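Local coordinates for protein purine nucleoside phosphorylase (Schistosoma mansoni, PDB 5TBV) that probably catalyses the phosphorolysis of purine nucleosides such as inosine and guanosine into free base and ribose 1-phosphate, at residues N57-T62 / G85-Y90; I115-G120 / A239-A244; G192-N197 / C216-M221. All coordinates share one frame; numbering follows the deposited sequence.

Interaction 1 (N57-T62 / G85-Y90); sequences NFPKTT and GRLHMY. With TBN ('2-(4-amino-pyrrolo[2,3-D]pyrimidin-7-yl)-5-hydroxymethyl-tetrahydro-furan-3,4-diol), chain B; SO4 (sulfate ion), chain C.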
# COMPACT_ATOMS: atom_id res chain seq x y z
N ASN A 57 3.23 -28.68 -5.65
CA ASN A 57 3.15 -27.22 -5.71
C ASN A 57 3.26 -26.51 -4.36
O ASN A 57 3.10 -25.29 -4.30
CB ASN A 57 1.88 -26.76 -6.42
CG ASN A 57 1.82 -27.24 -7.86
OD1 ASN A 57 2.69 -26.88 -8.66
ND2 ASN A 57 0.84 -28.08 -8.18
N PHE A 58 3.56 -27.22 -3.29
CA PHE A 58 3.71 -26.55 -1.99
C PHE A 58 5.04 -25.80 -1.93
O PHE A 58 6.09 -26.39 -2.21
CB PHE A 58 3.67 -27.57 -0.87
CG PHE A 58 2.50 -27.44 0.04
CD1 PHE A 58 1.23 -27.79 -0.38
CD2 PHE A 58 2.68 -27.01 1.35
CE1 PHE A 58 0.16 -27.72 0.48
CE2 PHE A 58 1.61 -26.94 2.21
CZ PHE A 58 0.35 -27.29 1.78
N PRO A 59 5.05 -24.53 -1.53
CA PRO A 59 6.31 -23.77 -1.44
C PRO A 59 7.17 -24.17 -0.24
O PRO A 59 6.70 -24.75 0.75
CB PRO A 59 5.85 -22.31 -1.32
CG PRO A 59 4.39 -22.32 -1.78
CD PRO A 59 3.86 -23.66 -1.36
N LYS A 60 8.45 -23.81 -0.31
CA LYS A 60 9.41 -24.09 0.75
C LYS A 60 9.47 -22.94 1.76
O LYS A 60 9.45 -21.77 1.37
CB LYS A 60 10.79 -24.33 0.13
CG LYS A 60 11.96 -24.47 1.10
CD LYS A 60 13.28 -24.13 0.40
CE LYS A 60 14.35 -25.20 0.63
NZ LYS A 60 14.71 -25.40 2.07
N THR A 61 9.55 -23.27 3.06
CA THR A 61 9.77 -22.24 4.08
C THR A 61 11.20 -21.73 4.00
O THR A 61 12.13 -22.52 3.82
CB THR A 61 9.50 -22.78 5.50
OG1 THR A 61 10.23 -24.00 5.72
CG2 THR A 61 8.00 -23.02 5.75
N THR A 62 11.40 -20.40 4.16
CA THR A 62 12.75 -19.85 4.16
C THR A 62 13.10 -19.05 5.42
O THR A 62 14.19 -18.48 5.48
CB THR A 62 13.02 -18.99 2.90
OG1 THR A 62 12.28 -17.76 2.94
CG2 THR A 62 12.68 -19.71 1.61
N GLY A 85 5.24 -24.81 9.92
CA GLY A 85 5.82 -23.51 9.61
C GLY A 85 4.91 -22.88 8.58
O GLY A 85 4.19 -23.58 7.86
N ARG A 86 4.94 -21.55 8.51
CA ARG A 86 4.07 -20.87 7.57
C ARG A 86 4.90 -20.07 6.58
O ARG A 86 6.09 -19.82 6.80
CB ARG A 86 3.06 -19.94 8.30
CG ARG A 86 3.70 -18.77 9.04
CD ARG A 86 2.86 -17.46 8.86
NE ARG A 86 1.49 -17.51 9.40
CZ ARG A 86 1.20 -17.57 10.70
NH1 ARG A 86 2.16 -17.59 11.62
NH2 ARG A 86 -0.07 -17.58 11.08
N LEU A 87 4.24 -19.70 5.47
CA LEU A 87 4.78 -18.84 4.42
C LEU A 87 4.36 -17.39 4.66
O LEU A 87 3.25 -17.12 5.13
CB LEU A 87 4.26 -19.28 3.05
CG LEU A 87 4.54 -20.74 2.71
CD1 LEU A 87 3.76 -21.12 1.47
CD2 LEU A 87 6.05 -21.01 2.53
N HIS A 88 5.25 -16.45 4.29
CA HIS A 88 5.01 -15.02 4.48
C HIS A 88 5.18 -14.26 3.17
O HIS A 88 6.03 -14.61 2.35
CB HIS A 88 5.98 -14.40 5.51
CG HIS A 88 6.11 -15.17 6.79
ND1 HIS A 88 6.84 -16.34 6.88
CD2 HIS A 88 5.66 -14.91 8.04
CE1 HIS A 88 6.81 -16.79 8.13
NE2 HIS A 88 6.10 -15.93 8.85
N MET A 89 4.42 -13.17 3.02
CA MET A 89 4.52 -12.37 1.79
C MET A 89 5.87 -11.63 1.68
O MET A 89 6.35 -11.42 0.56
CB MET A 89 3.34 -11.39 1.68
CG MET A 89 1.92 -12.03 1.46
SD MET A 89 1.78 -13.01 -0.08
CE MET A 89 1.91 -11.77 -1.40
N TYR A 90 6.51 -11.23 2.80
CA TYR A 90 7.84 -10.61 2.68
C TYR A 90 8.88 -11.55 2.09
O TYR A 90 9.95 -11.08 1.67
CB TYR A 90 8.35 -10.06 4.03
CG TYR A 90 8.47 -11.09 5.15
CD1 TYR A 90 9.44 -12.09 5.12
CD2 TYR A 90 7.61 -11.04 6.26
CE1 TYR A 90 9.56 -13.02 6.14
CE2 TYR A 90 7.71 -11.98 7.28
CZ TYR A 90 8.68 -12.96 7.21
OH TYR A 90 8.80 -13.91 8.20
O5' TBN B . 10.66 -11.63 13.87
C5' TBN B . 9.90 -11.40 12.71
C4' TBN B . 8.85 -12.49 12.48
O4' TBN B . 8.03 -12.57 13.59
C1' TBN B . 6.94 -11.71 13.47
N9 TBN B . 7.16 -10.58 14.39
C8 TBN B . 7.70 -10.79 15.59
C7 TBN B . 7.84 -9.65 16.31
C5 TBN B . 7.34 -8.66 15.45
C6 TBN B . 7.18 -7.18 15.54
N1 TBN B . 6.67 -6.55 14.50
C2 TBN B . 6.31 -7.22 13.42
N3 TBN B . 6.41 -8.53 13.27
C4 TBN B . 6.91 -9.30 14.23
N6 TBN B . 7.57 -6.48 16.62
C2' TBN B . 6.87 -11.33 12.00
O2' TBN B . 5.60 -11.58 11.55
C3' TBN B . 7.94 -12.15 11.31
O3' TBN B . 7.46 -13.29 10.64
S SO4 C . 5.05 -15.24 12.31
O1 SO4 C . 6.43 -14.67 12.09
O2 SO4 C . 4.07 -14.17 12.09
O3 SO4 C . 4.78 -15.77 13.65
O4 SO4 C . 4.80 -16.30 11.34
O HOH W 1 8.94 -19.50 5.93
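T61 and L87 mark the closest backbone approach, CA to CA 6.0 Å, between two irregular chains that exchange no direct hydrogen bond. Both are loops of the nucleoside phosphorylase fold: segment 57-62 links strand 47-51 to strand 69-75, while the loop holding 85-90 leads from strand 78-83 toward helix 95-108. The apolar link is made by P59 and L87, whose side chains cross at about a right angle, with P59 CG 3.5 Å from L87 CD1. The other branch of the leucine turns to the backbone of K60, with L87 CD2 3.7 Å from K60 O. CG of L87 stands anti to its carbonyl carbon (chi1 -56°), which sets the fork between the loop 57-62 and I98 of helix 95-108. T61 adds its methyl, CG2 coming to 3.9 Å from R86 O, while its hydroxyl bonds to H66 O. One water ties the loops together, accepting from T62 N at 3.2 Å and donating to R86 O.

The polar ends of 85-90 reach the ligands instead. R86 bends at chi2 and chi3, which brings NH1 to sulfate O4 at 3.0 Å; its NE forms a salt bridge with E226 and NH1 also bonds to T116 O, so the guanidinium has partners in E226, T116 and the sulfate. H88 NE2 meets the same O4 at 2.8 Å, near the plane of the imidazole, and ND1 is bonded to E91. Two N-H groups thus converge on one oxygen of a sulfate that probably marks the phosphate site. The Y90 hydroxyl sits above the centre of the H88 ring and, from the edge of its own ring, shares a hydrogen bond of 2.9 Å with O3' of the bound pyrrolopyrimidine nucleoside.

Interaction 2 (I115-G120 / A239-A244); sequences ITNLAG and AVSLIA. With TBN ('2-(4-amino-pyrrolo[2,3-D]pyrimidin-7-yl)-5-hydroxymethyl-tetrahydro-furan-3,4-diol), chain B; SO4 (sulfate ion), chain C.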
# COMPACT_ATOMS: atom_id res chain seq x y z
N ILE A 115 -4.98 -20.51 14.45
CA ILE A 115 -3.78 -19.83 13.96
C ILE A 115 -2.99 -19.23 15.12
O ILE A 115 -3.56 -18.60 16.01
CB ILE A 115 -4.21 -18.73 12.96
CG1 ILE A 115 -5.01 -19.35 11.81
CG2 ILE A 115 -3.00 -17.92 12.44
CD1 ILE A 115 -5.71 -18.30 10.95
N THR A 116 -1.66 -19.38 15.09
CA THR A 116 -0.79 -18.68 16.03
C THR A 116 0.18 -17.77 15.27
O THR A 116 0.50 -18.01 14.10
CB THR A 116 0.01 -19.64 16.93
OG1 THR A 116 0.83 -20.52 16.15
CG2 THR A 116 -0.93 -20.49 17.82
N ASN A 117 0.65 -16.72 15.95
CA ASN A 117 1.76 -15.91 15.44
C ASN A 117 2.50 -15.22 16.59
O ASN A 117 2.01 -15.16 17.72
CB ASN A 117 1.30 -14.87 14.40
CG ASN A 117 0.43 -13.76 15.00
OD1 ASN A 117 0.88 -12.96 15.82
ND2 ASN A 117 -0.82 -13.69 14.56
N LEU A 118 3.71 -14.72 16.27
CA LEU A 118 4.49 -13.83 17.13
C LEU A 118 4.33 -12.39 16.63
O LEU A 118 4.39 -12.15 15.43
CB LEU A 118 5.98 -14.21 17.12
CG LEU A 118 6.51 -15.35 18.00
CD1 LEU A 118 6.61 -14.91 19.47
CD2 LEU A 118 5.64 -16.59 17.89
N ALA A 119 4.19 -11.44 17.55
CA ALA A 119 3.85 -10.09 17.13
C ALA A 119 4.42 -9.06 18.09
O ALA A 119 4.82 -9.38 19.22
CB ALA A 119 2.33 -9.91 17.03
N GLY A 120 4.44 -7.80 17.66
CA GLY A 120 4.79 -6.71 18.56
C GLY A 120 3.56 -6.15 19.25
O GLY A 120 2.50 -5.99 18.63
N ALA A 239 -7.58 -16.86 16.05
CA ALA A 239 -6.20 -16.39 15.88
C ALA A 239 -5.65 -15.80 17.18
O ALA A 239 -6.29 -14.93 17.78
CB ALA A 239 -6.11 -15.36 14.74
N VAL A 240 -4.47 -16.25 17.60
CA VAL A 240 -3.83 -15.81 18.84
C VAL A 240 -2.43 -15.29 18.54
O VAL A 240 -1.61 -16.03 17.98
CB VAL A 240 -3.76 -16.93 19.89
CG1 VAL A 240 -3.11 -16.41 21.19
CG2 VAL A 240 -5.14 -17.58 20.13
N SER A 241 -2.13 -14.04 18.95
CA SER A 241 -0.77 -13.50 18.95
C SER A 241 -0.04 -13.76 20.26
O SER A 241 -0.58 -13.50 21.35
CB SER A 241 -0.81 -11.98 18.69
OG SER A 241 -1.19 -11.69 17.36
N LEU A 242 1.19 -14.29 20.18
CA LEU A 242 2.10 -14.32 21.33
C LEU A 242 2.98 -13.08 21.22
O LEU A 242 3.62 -12.86 20.20
CB LEU A 242 2.95 -15.59 21.35
CG LEU A 242 4.03 -15.73 22.42
CD1 LEU A 242 3.50 -15.50 23.82
CD2 LEU A 242 4.67 -17.13 22.33
N ILE A 243 2.97 -12.24 22.26
CA ILE A 243 3.67 -10.96 22.21
C ILE A 243 5.17 -11.19 22.39
O ILE A 243 5.60 -11.74 23.41
CB ILE A 243 3.13 -9.99 23.27
CG1 ILE A 243 1.65 -9.70 23.00
CG2 ILE A 243 3.98 -8.71 23.31
CD1 ILE A 243 1.34 -9.34 21.55
N ALA A 244 5.97 -10.76 21.42
CA ALA A 244 7.42 -10.88 21.54
C ALA A 244 8.05 -9.71 22.28
O ALA A 244 9.05 -9.88 22.99
CB ALA A 244 8.08 -10.99 20.16
O5' TBN B . 10.66 -11.63 13.87
C5' TBN B . 9.90 -11.40 12.71
C4' TBN B . 8.85 -12.49 12.48
O4' TBN B . 8.03 -12.57 13.59
C1' TBN B . 6.94 -11.71 13.47
N9 TBN B . 7.16 -10.58 14.39
C8 TBN B . 7.70 -10.79 15.59
C7 TBN B . 7.84 -9.65 16.31
C5 TBN B . 7.34 -8.66 15.45
C6 TBN B . 7.18 -7.18 15.54
N1 TBN B . 6.67 -6.55 14.50
C2 TBN B . 6.31 -7.22 13.42
N3 TBN B . 6.41 -8.53 13.27
C4 TBN B . 6.91 -9.30 14.23
N6 TBN B . 7.57 -6.48 16.62
C2' TBN B . 6.87 -11.33 12.00
O2' TBN B . 5.60 -11.58 11.55
C3' TBN B . 7.94 -12.15 11.31
O3' TBN B . 7.46 -13.29 10.64
S SO4 C . 5.05 -15.24 12.31
O1 SO4 C . 6.43 -14.67 12.09
O2 SO4 C . 4.07 -14.17 12.09
O3 SO4 C . 4.78 -15.77 13.65
O4 SO4 C . 4.80 -16.30 11.34
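N117 and S241 form the tight polar spot of this strand pair: S241 OG donates to N117 OD1 at 2.9 Å, the hydroxyl tilted a little from the amide carbonyl plane. CG of N117 lies between the backbone N and the carbonyl carbon (chi1 68°), bringing the amide to S241 across the strand gap. Its ND2 makes a weak hydrogen bond to T223 OG1. A119 CB packs beside the same serine. On the face carrying L118 and L242, the two leucines lie side by side and point the same way, L118 CD1 standing 4.0 Å from L242 CG and also touching A244 CB.

Strands 112-121 and 236-246 are parallel neighbours in the large mixed sheet at the heart of the phosphorylase fold. Five residue pairs are in register from I115-A239 to A119-I243, with five backbone hydrogen bonds, the shortest from L242 N to N117 O at 2.7 Å; the two short segments cross at -36°, in keeping with the sheet twist.

Packing between side chains is looser toward the start. I115 CB and A239 CB are 4.3 Å apart, and the T116 side chain comes no nearer than CB, 4.1 Å from V240 O; its hydroxyl is engaged by I32 O and G34 N. All the touching residues are buried, so the loose side is not a solvent face. On the far edge, between the T116 pairing to I32 and the G120 pairing to V219, L118 turns its backbone to the ligands: N donates almost straight, at 171°, to sulfate O3, and L118 O approaches C1' of the nucleoside to 3.2 Å.

Interaction 3 (G192-N197 / C216-M221); sequences GVYAFN and CDVVGM. With TBN ('2-(4-amino-pyrrolo[2,3-D]pyrimidin-7-yl)-5-hydroxymethyl-tetrahydro-furan-3,4-diol), chain B.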
# COMPACT_ATOMS: atom_id res chain seq x y z
N GLY A 192 -7.68 -8.07 21.09
CA GLY A 192 -7.12 -6.91 20.41
C GLY A 192 -7.26 -6.96 18.91
O GLY A 192 -7.57 -8.00 18.32
N VAL A 193 -6.98 -5.80 18.30
CA VAL A 193 -6.96 -5.61 16.84
C VAL A 193 -5.54 -5.82 16.33
O VAL A 193 -4.58 -5.26 16.88
CB VAL A 193 -7.49 -4.21 16.48
CG1 VAL A 193 -7.42 -3.94 14.95
CG2 VAL A 193 -8.92 -4.04 17.00
N TYR A 194 -5.38 -6.62 15.26
CA TYR A 194 -4.09 -6.95 14.66
C TYR A 194 -3.84 -6.11 13.40
O TYR A 194 -4.63 -6.18 12.45
CB TYR A 194 -4.04 -8.45 14.30
CG TYR A 194 -2.76 -9.00 13.66
CD1 TYR A 194 -2.56 -8.95 12.28
CD2 TYR A 194 -1.79 -9.66 14.44
CE1 TYR A 194 -1.42 -9.50 11.69
CE2 TYR A 194 -0.63 -10.21 13.85
CZ TYR A 194 -0.45 -10.12 12.47
OH TYR A 194 0.68 -10.65 11.88
N ALA A 195 -2.74 -5.34 13.38
CA ALA A 195 -2.31 -4.62 12.18
C ALA A 195 -1.36 -5.49 11.35
O ALA A 195 -0.38 -6.01 11.88
CB ALA A 195 -1.62 -3.29 12.54
N PHE A 196 -1.66 -5.65 10.06
CA PHE A 196 -0.78 -6.35 9.10
C PHE A 196 0.16 -5.32 8.45
O PHE A 196 -0.30 -4.45 7.70
CB PHE A 196 -1.63 -7.08 8.06
CG PHE A 196 -0.84 -7.88 6.98
CD1 PHE A 196 0.44 -8.39 7.22
CD2 PHE A 196 -1.45 -8.16 5.75
CE1 PHE A 196 1.13 -9.15 6.21
CE2 PHE A 196 -0.78 -8.91 4.75
CZ PHE A 196 0.52 -9.41 4.99
N ASN A 197 1.47 -5.41 8.78
CA ASN A 197 2.58 -4.69 8.15
C ASN A 197 3.29 -5.67 7.23
O ASN A 197 3.67 -6.75 7.67
CB ASN A 197 3.59 -4.18 9.20
CG ASN A 197 4.97 -3.74 8.62
OD1 ASN A 197 5.11 -3.42 7.43
ND2 ASN A 197 5.98 -3.68 9.50
N CYS A 216 -4.80 0.12 16.87
CA CYS A 216 -4.29 -1.23 16.79
C CYS A 216 -3.69 -1.64 18.13
O CYS A 216 -3.02 -0.85 18.79
CB CYS A 216 -3.23 -1.33 15.69
SG CYS A 216 -3.77 -0.71 14.07
N ASP A 217 -3.88 -2.91 18.49
CA ASP A 217 -3.31 -3.42 19.72
C ASP A 217 -2.01 -4.18 19.51
O ASP A 217 -1.17 -4.21 20.42
CB ASP A 217 -4.32 -4.31 20.45
CG ASP A 217 -5.58 -3.55 20.83
OD1 ASP A 217 -5.52 -2.74 21.79
OD2 ASP A 217 -6.60 -3.74 20.14
N VAL A 218 -1.83 -4.78 18.33
CA VAL A 218 -0.63 -5.56 17.99
C VAL A 218 -0.36 -5.41 16.50
O VAL A 218 -1.24 -5.06 15.71
CB VAL A 218 -0.77 -7.06 18.35
CG1 VAL A 218 -1.14 -7.27 19.81
CG2 VAL A 218 -1.81 -7.74 17.45
N VAL A 219 0.87 -5.75 16.10
CA VAL A 219 1.30 -5.65 14.70
C VAL A 219 2.18 -6.85 14.35
O VAL A 219 3.02 -7.27 15.15
CB VAL A 219 2.05 -4.31 14.45
CG1 VAL A 219 3.28 -4.17 15.37
CG2 VAL A 219 2.46 -4.19 12.98
N GLY A 220 1.98 -7.42 13.16
CA GLY A 220 2.88 -8.46 12.69
C GLY A 220 2.83 -8.57 11.18
O GLY A 220 2.14 -7.79 10.51
N MET A 221 3.56 -9.56 10.63
CA MET A 221 3.79 -9.68 9.19
C MET A 221 3.13 -10.91 8.56
O MET A 221 3.56 -11.37 7.49
CB MET A 221 5.29 -9.68 8.87
CG MET A 221 6.12 -8.62 9.59
SD MET A 221 7.90 -8.72 9.25
CE MET A 221 8.44 -7.41 10.36
O5' TBN B . 10.66 -11.63 13.87
C5' TBN B . 9.90 -11.40 12.71
C4' TBN B . 8.85 -12.49 12.48
O4' TBN B . 8.03 -12.57 13.59
C1' TBN B . 6.94 -11.71 13.47
N9 TBN B . 7.16 -10.58 14.39
C8 TBN B . 7.70 -10.79 15.59
C7 TBN B . 7.84 -9.65 16.31
C5 TBN B . 7.34 -8.66 15.45
C6 TBN B . 7.18 -7.18 15.54
N1 TBN B . 6.67 -6.55 14.50
C2 TBN B . 6.31 -7.22 13.42
N3 TBN B . 6.41 -8.53 13.27
C4 TBN B . 6.91 -9.30 14.23
N6 TBN B . 7.57 -6.48 16.62
C2' TBN B . 6.87 -11.33 12.00
O2' TBN B . 5.60 -11.58 11.55
C3' TBN B . 7.94 -12.15 11.31
O3' TBN B . 7.46 -13.29 10.64
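A beta-alpha-beta unit, strand 189-196, helix 205-214 and strand 218-220, is closed by the parallel pairing of Y194 with V218, A195 with V219 and F196 with G220. Before the ladder begins, D217 makes a double grip on V193. Its OD2 accepts from V193 N at 2.8 Å through the anti lone pair, while its own N donates to V193 O; V218 N binds that same carbonyl, nearly in line with it. OD1 of D217 turns instead to N123. The ladder proper follows with A195 N to V218 O at 2.8 Å (177°), G220 N to A195 O, and N197 N to G220 O.

Y194 reaches along the neighbouring strand. With CG anti to the backbone N (chi1 -180°), the ring follows 218-220, CD2 packing 3.6 Å from V218 CG2 and OH resting 3.1 Å from G220 C, close against a residue with no side chain. The hydroxyl is hydrogen-bonded to S222 N. F196 presents its ring edge to the backbone beyond, CE1 lying 3.5 Å from M221 O. On the face with A195 and V219, A195 CB touches C216 SG at 3.7 Å.

M221 ends the segment at the ligand: its N donates to ribose O2' at 3.0 Å, and the extended chain passes along the sugar until CE reaches N3 of the base. Strand 131-139 borders 189-196 on its other edge, S241 and I243 of strand 236-246 meet V218, and helix 224-232 packs against Y194 and F196 through V224; F196 also touches L145 of the second subunit.

Overall arrangement
Interactions 1, 2 and 3 line one pocket from different parts of the fold. Interactions 2 and 3 belong to the same sheet, their centres about 9 Å apart, and join where G120 N meets V219 O at 2.9 Å; strand 112-121 is thus a neighbour of both 236-246 (parallel) and 218-220 (antiparallel). Interaction 1 lies farther off, its centre about 18 Å from that of interaction 2, and is connected to interaction 3 by Y90 CE2, which packs 3.7 Å from M221 CB. The sulfate is hydrogen-bonded from interactions 1 and 2, and by S35 and S222; all three contacts touch the nucleoside, which is also hydrogen-bonded to Y202, N245 and H259.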